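Local coordinates for leukocyte-associated immunoglobulin-like receptor 1 (Mus musculus, PDB 4ESK), which serves as an inhibitory receptor that constitutively restrains natural killer cells, B cells and T cells, and is represented here by its extracellular immunoglobulin-like domain, at residues P69-I81 with S89-K101. Residues are numbered along the deposited sequence; the frame is centred on the assembly and turned at random.
Sequences PVNETITGHYSCI and SERSKTLELKVIK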
ATOM      1  N   PRO A  69      -6.535 -12.138  -8.064  1.00 17.89           N
ATOM      2  CA  PRO A  69      -5.499 -12.074  -9.107  1.00 17.46           C
ATOM      3  C   PRO A  69      -5.492 -10.760  -9.856  1.00 17.36           C
ATOM      4  O   PRO A  69      -6.550 -10.222 -10.210  1.00 18.26           O
ATOM      5  CB  PRO A  69      -5.887 -13.221 -10.047  1.00 18.05           C
ATOM      6  CG  PRO A  69      -7.358 -13.323  -9.887  1.00 17.41           C
ATOM      7  CD  PRO A  69      -7.603 -13.075  -8.427  1.00 17.78           C
ATOM      8  N   VAL A  70      -4.305 -10.233 -10.119  1.00 16.87           N
ATOM      9  CA  VAL A  70      -4.198  -8.932 -10.782  1.00 17.31           C
ATOM     10  C   VAL A  70      -4.384  -9.009 -12.304  1.00 18.33           C
ATOM     11  O   VAL A  70      -4.038 -10.001 -12.958  1.00 19.15           O
ATOM     12  CB  VAL A  70      -2.880  -8.186 -10.466  1.00 17.95           C
ATOM     13  CG1 VAL A  70      -2.780  -7.913  -8.962  1.00 17.34           C
ATOM     14  CG2 VAL A  70      -1.674  -8.964 -10.971  1.00 18.53           C
ATOM     15  N   ASN A  71      -4.936  -7.938 -12.842  1.00 19.45           N
ATOM     16  CA  ASN A  71      -4.903  -7.704 -14.277  1.00 21.37           C
ATOM     17  C   ASN A  71      -4.495  -6.270 -14.593  1.00 22.82           C
ATOM     18  O   ASN A  71      -3.998  -5.555 -13.715  1.00 22.50           O
ATOM     19  CB  ASN A  71      -6.245  -8.104 -14.906  1.00 21.93           C
ATOM     20  CG  ASN A  71      -7.386  -7.240 -14.433  1.00 23.51           C
ATOM     21  OD1 ASN A  71      -7.178  -6.163 -13.867  1.00 24.66           O
ATOM     22  ND2 ASN A  71      -8.616  -7.707 -14.660  1.00 25.67           N
ATOM     23  N   GLU A  72      -4.694  -5.839 -15.843  1.00 23.13           N
ATOM     24  CA  GLU A  72      -4.232  -4.537 -16.307  0.50 24.12           C
ATOM     25  C   GLU A  72      -4.821  -3.359 -15.519  1.00 23.60           C
ATOM     26  O   GLU A  72      -4.234  -2.308 -15.477  1.00 24.18           O
ATOM     27  CB  GLU A  72      -4.499  -4.373 -17.819  0.50 25.86           C
ATOM     28  CG  GLU A  72      -5.968  -4.285 -18.239  0.50 26.98           C
ATOM     29  CD  GLU A  72      -6.686  -5.628 -18.303  0.50 27.92           C
ATOM     30  OE1 GLU A  72      -6.025  -6.692 -18.205  0.50 27.19           O
ATOM     31  OE2 GLU A  72      -7.931  -5.615 -18.460  0.50 29.38           O
ATOM     32  N   THR A  73      -5.989  -3.557 -14.905  1.00 23.50           N
ATOM     33  CA  THR A  73      -6.625  -2.505 -14.099  1.00 23.36           C
ATOM     34  C   THR A  73      -5.802  -2.175 -12.833  1.00 23.70           C
ATOM     35  O   THR A  73      -6.030  -1.147 -12.191  1.00 24.54           O
ATOM     36  CB  THR A  73      -8.075  -2.871 -13.704  1.00 23.55           C
ATOM     37  OG1 THR A  73      -8.102  -3.907 -12.702  1.00 25.83           O
ATOM     38  CG2 THR A  73      -8.862  -3.350 -14.950  1.00 23.91           C
ATOM     39  N   ILE A  74      -4.851  -3.041 -12.491  1.00 21.71           N
ATOM     40  CA  ILE A  74      -4.044  -2.853 -11.279  1.00 21.11           C
ATOM     41  C   ILE A  74      -2.793  -1.987 -11.514  1.00 19.72           C
ATOM     42  O   ILE A  74      -2.209  -1.419 -10.567  1.00 18.85           O
ATOM     43  CB  ILE A  74      -3.718  -4.225 -10.666  1.00 20.99           C
ATOM     44  CG1 ILE A  74      -5.016  -4.955 -10.291  1.00 20.41           C
ATOM     45  CG2 ILE A  74      -2.845  -4.095  -9.403  1.00 19.17           C
ATOM     46  CD1 ILE A  74      -5.998  -4.146  -9.444  1.00 21.35           C
ATOM     47  N   THR A  75      -2.385  -1.828 -12.767  1.00 18.90           N
ATOM     48  CA  THR A  75      -1.319  -0.884 -13.103  1.00 18.58           C
ATOM     49  C   THR A  75      -1.608   0.534 -12.608  1.00 19.70           C
ATOM     50  O   THR A  75      -2.699   1.075 -12.845  1.00 19.49           O
ATOM     51  CB  THR A  75      -1.027  -0.896 -14.616  1.00 19.19           C
ATOM     52  OG1 THR A  75      -0.570  -2.202 -14.981  1.00 18.33           O
ATOM     53  CG2 THR A  75       0.008   0.147 -15.016  1.00 18.95           C
ATOM     54  N   GLY A  76      -0.641   1.129 -11.896  1.00 17.90           N
ATOM     55  CA  GLY A  76      -0.808   2.470 -11.345  1.00 17.76           C
ATOM     56  C   GLY A  76       0.117   2.816 -10.185  1.00 16.79           C
ATOM     57  O   GLY A  76       1.010   2.033  -9.851  1.00 14.57           O
ATOM     58  N   HIS A  77      -0.123   3.994  -9.591  1.00 16.35           N
ATOM     59  CA  HIS A  77       0.675   4.536  -8.484  1.00 16.52           C
ATOM     60  C   HIS A  77      -0.097   4.442  -7.202  1.00 16.73           C
ATOM     61  O   HIS A  77      -1.270   4.855  -7.153  1.00 16.43           O
ATOM     62  CB  HIS A  77       1.028   5.995  -8.743  1.00 17.75           C
ATOM     63  CG  HIS A  77       2.023   6.186  -9.866  1.00 20.45           C
ATOM     64  ND1 HIS A  77       1.654   6.184 -11.164  1.00 23.43           N
ATOM     65  CD2 HIS A  77       3.400   6.373  -9.852  1.00 22.89           C
ATOM     66  CE1 HIS A  77       2.741   6.358 -11.948  1.00 23.07           C
ATOM     67  NE2 HIS A  77       3.813   6.473 -11.151  1.00 24.63           N
ATOM     68  N   TYR A  78       0.549   3.932  -6.155  1.00 14.78           N
ATOM     69  CA  TYR A  78      -0.124   3.608  -4.915  1.00 13.91           C
ATOM     70  C   TYR A  78       0.542   4.277  -3.733  1.00 14.00           C
ATOM     71  O   TYR A  78       1.765   4.376  -3.684  1.00 13.20           O
ATOM     72  CB  TYR A  78      -0.088   2.112  -4.665  1.00 14.23           C
ATOM     73  CG  TYR A  78      -0.943   1.296  -5.618  1.00 14.67           C
ATOM     74  CD1 TYR A  78      -2.219   0.883  -5.258  1.00 14.82           C
ATOM     75  CD2 TYR A  78      -0.462   0.952  -6.875  1.00 15.21           C
ATOM     76  CE1 TYR A  78      -3.007   0.131  -6.121  1.00 15.93           C
ATOM     77  CE2 TYR A  78      -1.241   0.203  -7.751  1.00 15.72           C
ATOM     78  CZ  TYR A  78      -2.495  -0.205  -7.365  1.00 15.52           C
ATOM     79  OH  TYR A  78      -3.245  -0.964  -8.229  1.00 16.91           O
ATOM     80  N   SER A  79      -0.288   4.730  -2.794  1.00 13.36           N
ATOM     81  CA  SER A  79       0.205   5.230  -1.522  0.50 13.29           C
ATOM     82  C   SER A  79      -0.803   4.896  -0.426  1.00 13.64           C
ATOM     83  O   SER A  79      -2.017   4.697  -0.698  1.00 13.54           O
ATOM     84  CB  SER A  79       0.461   6.730  -1.602  0.50 13.40           C
ATOM     85  OG  SER A  79      -0.725   7.425  -1.911  0.50 12.91           O
ATOM     86  N   CYS A  80      -0.314   4.793   0.808  1.00 12.51           N
ATOM     87  CA  CYS A  80      -1.185   4.553   1.961  1.00 13.05           C
ATOM     88  C   CYS A  80      -1.483   5.895   2.649  1.00 13.13           C
ATOM     89  O   CYS A  80      -0.582   6.691   2.845  1.00 12.85           O
ATOM     90  CB  CYS A  80      -0.498   3.623   2.968  1.00 13.36           C
ATOM     91  SG  CYS A  80      -0.132   1.952   2.340  1.00 14.95           S
ATOM     92  N   ILE A  81      -2.738   6.130   3.028  1.00 13.54           N
ATOM     93  CA  ILE A  81      -3.134   7.342   3.780  1.00 14.12           C
ATOM     94  C   ILE A  81      -3.869   6.914   5.045  1.00 13.61           C
ATOM     95  O   ILE A  81      -4.847   6.148   4.989  1.00 13.06           O
ATOM     96  CB  ILE A  81      -4.047   8.306   2.979  1.00 15.86           C
ATOM     97  CG1 ILE A  81      -3.369   8.678   1.646  1.00 17.30           C
ATOM     98  CG2 ILE A  81      -4.375   9.523   3.852  1.00 16.58           C
ATOM     99  CD1 ILE A  81      -4.224   9.393   0.626  1.00 18.52           C
ATOM    100  N   SER A  89      -4.768  13.681   8.294  1.00 23.11           N
ATOM    101  CA  SER A  89      -4.320  12.563   7.477  1.00 22.51           C
ATOM    102  C   SER A  89      -2.840  12.693   7.120  1.00 21.91           C
ATOM    103  O   SER A  89      -2.285  13.792   7.076  1.00 22.12           O
ATOM    104  CB  SER A  89      -5.165  12.420   6.206  1.00 22.93           C
ATOM    105  OG  SER A  89      -4.879  13.442   5.280  1.00 23.82           O
ATOM    106  N   GLU A  90      -2.208  11.554   6.896  1.00 20.25           N
ATOM    107  CA  GLU A  90      -0.796  11.496   6.554  1.00 20.01           C
ATOM    108  C   GLU A  90      -0.634  10.402   5.534  1.00 18.13           C
ATOM    109  O   GLU A  90      -1.319   9.378   5.617  1.00 16.67           O
ATOM    110  CB  GLU A  90       0.066  11.169   7.770  1.00 21.47           C
ATOM    111  CG  GLU A  90      -0.020  12.213   8.889  1.00 23.24           C
ATOM    112  CD  GLU A  90       0.585  13.567   8.533  1.00 25.24           C
ATOM    113  OE1 GLU A  90       1.242  13.736   7.472  1.00 25.79           O
ATOM    114  OE2 GLU A  90       0.377  14.499   9.331  1.00 27.79           O
ATOM    115  N   ARG A  91       0.249  10.644   4.578  1.00 17.30           N
ATOM    116  CA  ARG A  91       0.440   9.749   3.453  1.00 17.37           C
ATOM    117  C   ARG A  91       1.861   9.211   3.411  1.00 15.19           C
ATOM    118  O   ARG A  91       2.791   9.883   3.837  1.00 15.37           O
ATOM    119  CB  ARG A  91       0.124  10.456   2.137  1.00 20.21           C
ATOM    120  CG  ARG A  91       1.161  11.476   1.689  1.00 23.73           C
ATOM    121  CD  ARG A  91       0.820  12.099   0.351  1.00 28.16           C
ATOM    122  NE  ARG A  91       0.505  11.074  -0.644  1.00 31.11           N
ATOM    123  CZ  ARG A  91      -0.669  10.910  -1.251  1.00 33.44           C
ATOM    124  NH1 ARG A  91      -1.698  11.723  -1.033  1.00 36.23           N
ATOM    125  NH2 ARG A  91      -0.800   9.926  -2.128  1.00 35.64           N
ATOM    126  N   SER A  92       1.998   7.991   2.896  1.00 12.95           N
ATOM    127  CA  SER A  92       3.292   7.361   2.637  1.00 11.96           C
ATOM    128  C   SER A  92       3.910   7.804   1.322  1.00 11.60           C
ATOM    129  O   SER A  92       3.313   8.562   0.556  1.00 11.91           O
ATOM    130  CB  SER A  92       3.101   5.846   2.586  1.00 11.29           C
ATOM    131  OG  SER A  92       2.444   5.463   1.375  1.00 11.17           O
ATOM    132  N   LYS A  93       5.127   7.304   1.059  1.00 11.47           N
ATOM    133  CA  LYS A  93       5.716   7.390  -0.272  0.50 11.56           C
ATOM    134  C   LYS A  93       4.806   6.699  -1.273  1.00 11.73           C
ATOM    135  O   LYS A  93       3.899   5.952  -0.899  1.00 11.34           O
ATOM    136  CB  LYS A  93       7.097   6.738  -0.305  0.50 11.69           C
ATOM    137  CG  LYS A  93       7.077   5.235  -0.077  0.50 11.63           C
ATOM    138  CD  LYS A  93       8.411   4.697   0.435  0.50 11.79           C
ATOM    139  CE  LYS A  93       8.376   3.184   0.561  0.50 11.84           C
ATOM    140  NZ  LYS A  93       9.196   2.679   1.703  0.50 12.19           N
ATOM    141  N   THR A  94       5.072   6.948  -2.545  1.00 11.93           N
ATOM    142  CA  THR A  94       4.303   6.376  -3.626  1.00 12.85           C
ATOM    143  C   THR A  94       5.108   5.283  -4.327  1.00 12.82           C
ATOM    144  O   THR A  94       6.299   5.477  -4.613  1.00 14.25           O
ATOM    145  CB  THR A  94       3.932   7.460  -4.625  1.00 14.00           C
ATOM    146  OG1 THR A  94       3.180   8.473  -3.950  1.00 16.05           O
ATOM    147  CG2 THR A  94       3.099   6.881  -5.728  1.00 14.33           C
ATOM    148  N   LEU A  95       4.466   4.148  -4.581  1.00 12.61           N
ATOM    149  CA  LEU A  95       5.052   3.059  -5.339  1.00 13.29           C
ATOM    150  C   LEU A  95       4.269   2.857  -6.625  1.00 14.36           C
ATOM    151  O   LEU A  95       3.050   3.009  -6.660  1.00 14.85           O
ATOM    152  CB  LEU A  95       5.055   1.759  -4.554  1.00 12.78           C
ATOM    153  CG  LEU A  95       5.895   1.758  -3.258  1.00 12.62           C
ATOM    154  CD1 LEU A  95       5.718   0.429  -2.528  1.00 12.63           C
ATOM    155  CD2 LEU A  95       7.358   1.972  -3.604  1.00 13.38           C
ATOM    156  N   GLU A  96       4.978   2.439  -7.661  1.00 14.60           N
ATOM    157  CA  GLU A  96       4.372   2.195  -8.968  1.00 15.26           C
ATOM    158  C   GLU A  96       4.324   0.709  -9.243  1.00 15.18           C
ATOM    159  O   GLU A  96       5.328   0.006  -9.042  1.00 13.76           O
ATOM    160  CB  GLU A  96       5.188   2.891 -10.046  1.00 17.84           C
ATOM    161  CG  GLU A  96       4.667   2.640 -11.446  1.00 19.76           C
ATOM    162  CD  GLU A  96       5.450   3.354 -12.519  1.00 22.41           C
ATOM    163  OE1 GLU A  96       6.653   3.683 -12.332  1.00 24.85           O
ATOM    164  OE2 GLU A  96       4.841   3.572 -13.588  1.00 25.05           O
ATOM    165  N   LEU A  97       3.162   0.218  -9.682  1.00 14.77           N
ATOM    166  CA  LEU A  97       3.053  -1.150 -10.178  1.00 15.78           C
ATOM    167  C   LEU A  97       2.780  -1.151 -11.662  1.00 17.66           C
ATOM    168  O   LEU A  97       1.973  -0.357 -12.135  1.00 17.83           O
ATOM    169  CB  LEU A  97       1.929  -1.907  -9.519  1.00 16.06           C
ATOM    170  CG  LEU A  97       1.969  -1.991  -8.008  1.00 16.63           C
ATOM    171  CD1 LEU A  97       0.802  -2.849  -7.586  1.00 15.62           C
ATOM    172  CD2 LEU A  97       3.298  -2.595  -7.550  1.00 16.60           C
ATOM    173  N   LYS A  98       3.436  -2.062 -12.373  1.00 17.81           N
ATOM    174  CA  LYS A  98       3.148  -2.278 -13.780  1.00 20.25           C
ATOM    175  C   LYS A  98       2.879  -3.767 -13.976  1.00 20.52           C
ATOM    176  O   LYS A  98       3.729  -4.623 -13.683  1.00 19.56           O
ATOM    177  CB  LYS A  98       4.290  -1.754 -14.667  1.00 21.85           C
ATOM    178  CG  LYS A  98       4.130  -2.088 -16.160  1.00 25.02           C
ATOM    179  CD  LYS A  98       2.774  -1.642 -16.706  1.00 26.39           C
ATOM    180  CE  LYS A  98       2.588  -1.971 -18.194  1.00 28.13           C
ATOM    181  NZ  LYS A  98       1.528  -1.111 -18.802  1.00 28.76           N
ATOM    182  N   VAL A  99       1.659  -4.075 -14.417  1.00 20.67           N
ATOM    183  CA  VAL A  99       1.216  -5.448 -14.594  1.00 22.02           C
ATOM    184  C   VAL A  99       1.507  -5.824 -16.044  1.00 25.40           C
ATOM    185  O   VAL A  99       1.158  -5.076 -16.954  1.00 25.94           O
ATOM    186  CB  VAL A  99      -0.287  -5.632 -14.264  1.00 22.85           C
ATOM    187  CG1 VAL A  99      -0.730  -7.077 -14.526  1.00 21.86           C
ATOM    188  CG2 VAL A  99      -0.543  -5.265 -12.808  1.00 22.31           C
ATOM    189  N   ILE A 100       2.177  -6.958 -16.246  1.00 27.73           N
ATOM    190  CA  ILE A 100       2.581  -7.361 -17.605  1.00 32.15           C
ATOM    191  C   ILE A 100       1.960  -8.693 -18.047  1.00 36.72           C
ATOM    192  O   ILE A 100       1.818  -9.633 -17.247  1.00 35.48           O
ATOM    193  CB  ILE A 100       4.125  -7.360 -17.772  1.00 33.99           C
ATOM    194  CG1 ILE A 100       4.807  -8.367 -16.841  1.00 35.24           C
ATOM    195  CG2 ILE A 100       4.688  -5.963 -17.535  1.00 33.00           C
ATOM    196  CD1 ILE A 100       5.338  -9.599 -17.550  1.00 38.06           C
ATOM    197  N   LYS A 101       1.570  -8.736 -19.327  1.00 40.82           N
ATOM    198  CA  LYS A 101       0.965  -9.909 -19.969  1.00 43.76           C
ATOM    199  C   LYS A 101       1.949 -10.511 -20.963  1.00 44.96           C
ATOM    200  O   LYS A 101       2.809 -11.305 -20.585  1.00 49.49           O
ATOM    201  CB  LYS A 101      -0.321  -9.513 -20.708  1.00 43.96           C
TER
HETATM  202  O   HOH W   1      -0.824  -2.560 -17.650  1.00 37.67           O
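Y78 and L97 meet on the buried side of two antiparallel strands, CD1 of L97 reaching CE2 of Y78 at 3.7 Å with the side chains crossing at about a right angle. Tyrosine suits the spot because its ring fills the core while OH donates a 2.6 Å hydrogen bond to O of I74. Two residues on from L97, branched V99 rests both methyls against the backbone O of N71, its CG2 4.0 Å from CB of I74. On the other side of the sheet H77 lies alongside E96, whose CG sits over one ring face, 4.2 Å from the centroid, in a CH-pi contact; OE1 of E96 is hydrogen-bonded to OG of S17. The strands are F and G of the immunoglobulin fold, and C80 on the first makes the disulfide to C30 of the opposing sheet. Regular pairing runs from G76–L97 to Y78–L95, then shifts by one residue before I81–R91. G76 must be glycine, since at phi 159° a CB would collide with O of T75. At the break, with OG set between its own backbone N and carbonyl carbon (chi1 73°), S92 accepts from N of C80 at 2.9 Å and donates to O of K93. With an alanine here the C80 amide would probably lose its acceptor and the K93 carbonyl its donor, leaving the break less firmly held. T75 OG1 likewise accepts from V99 N at 3.0 Å, sharing a water with K98 NZ.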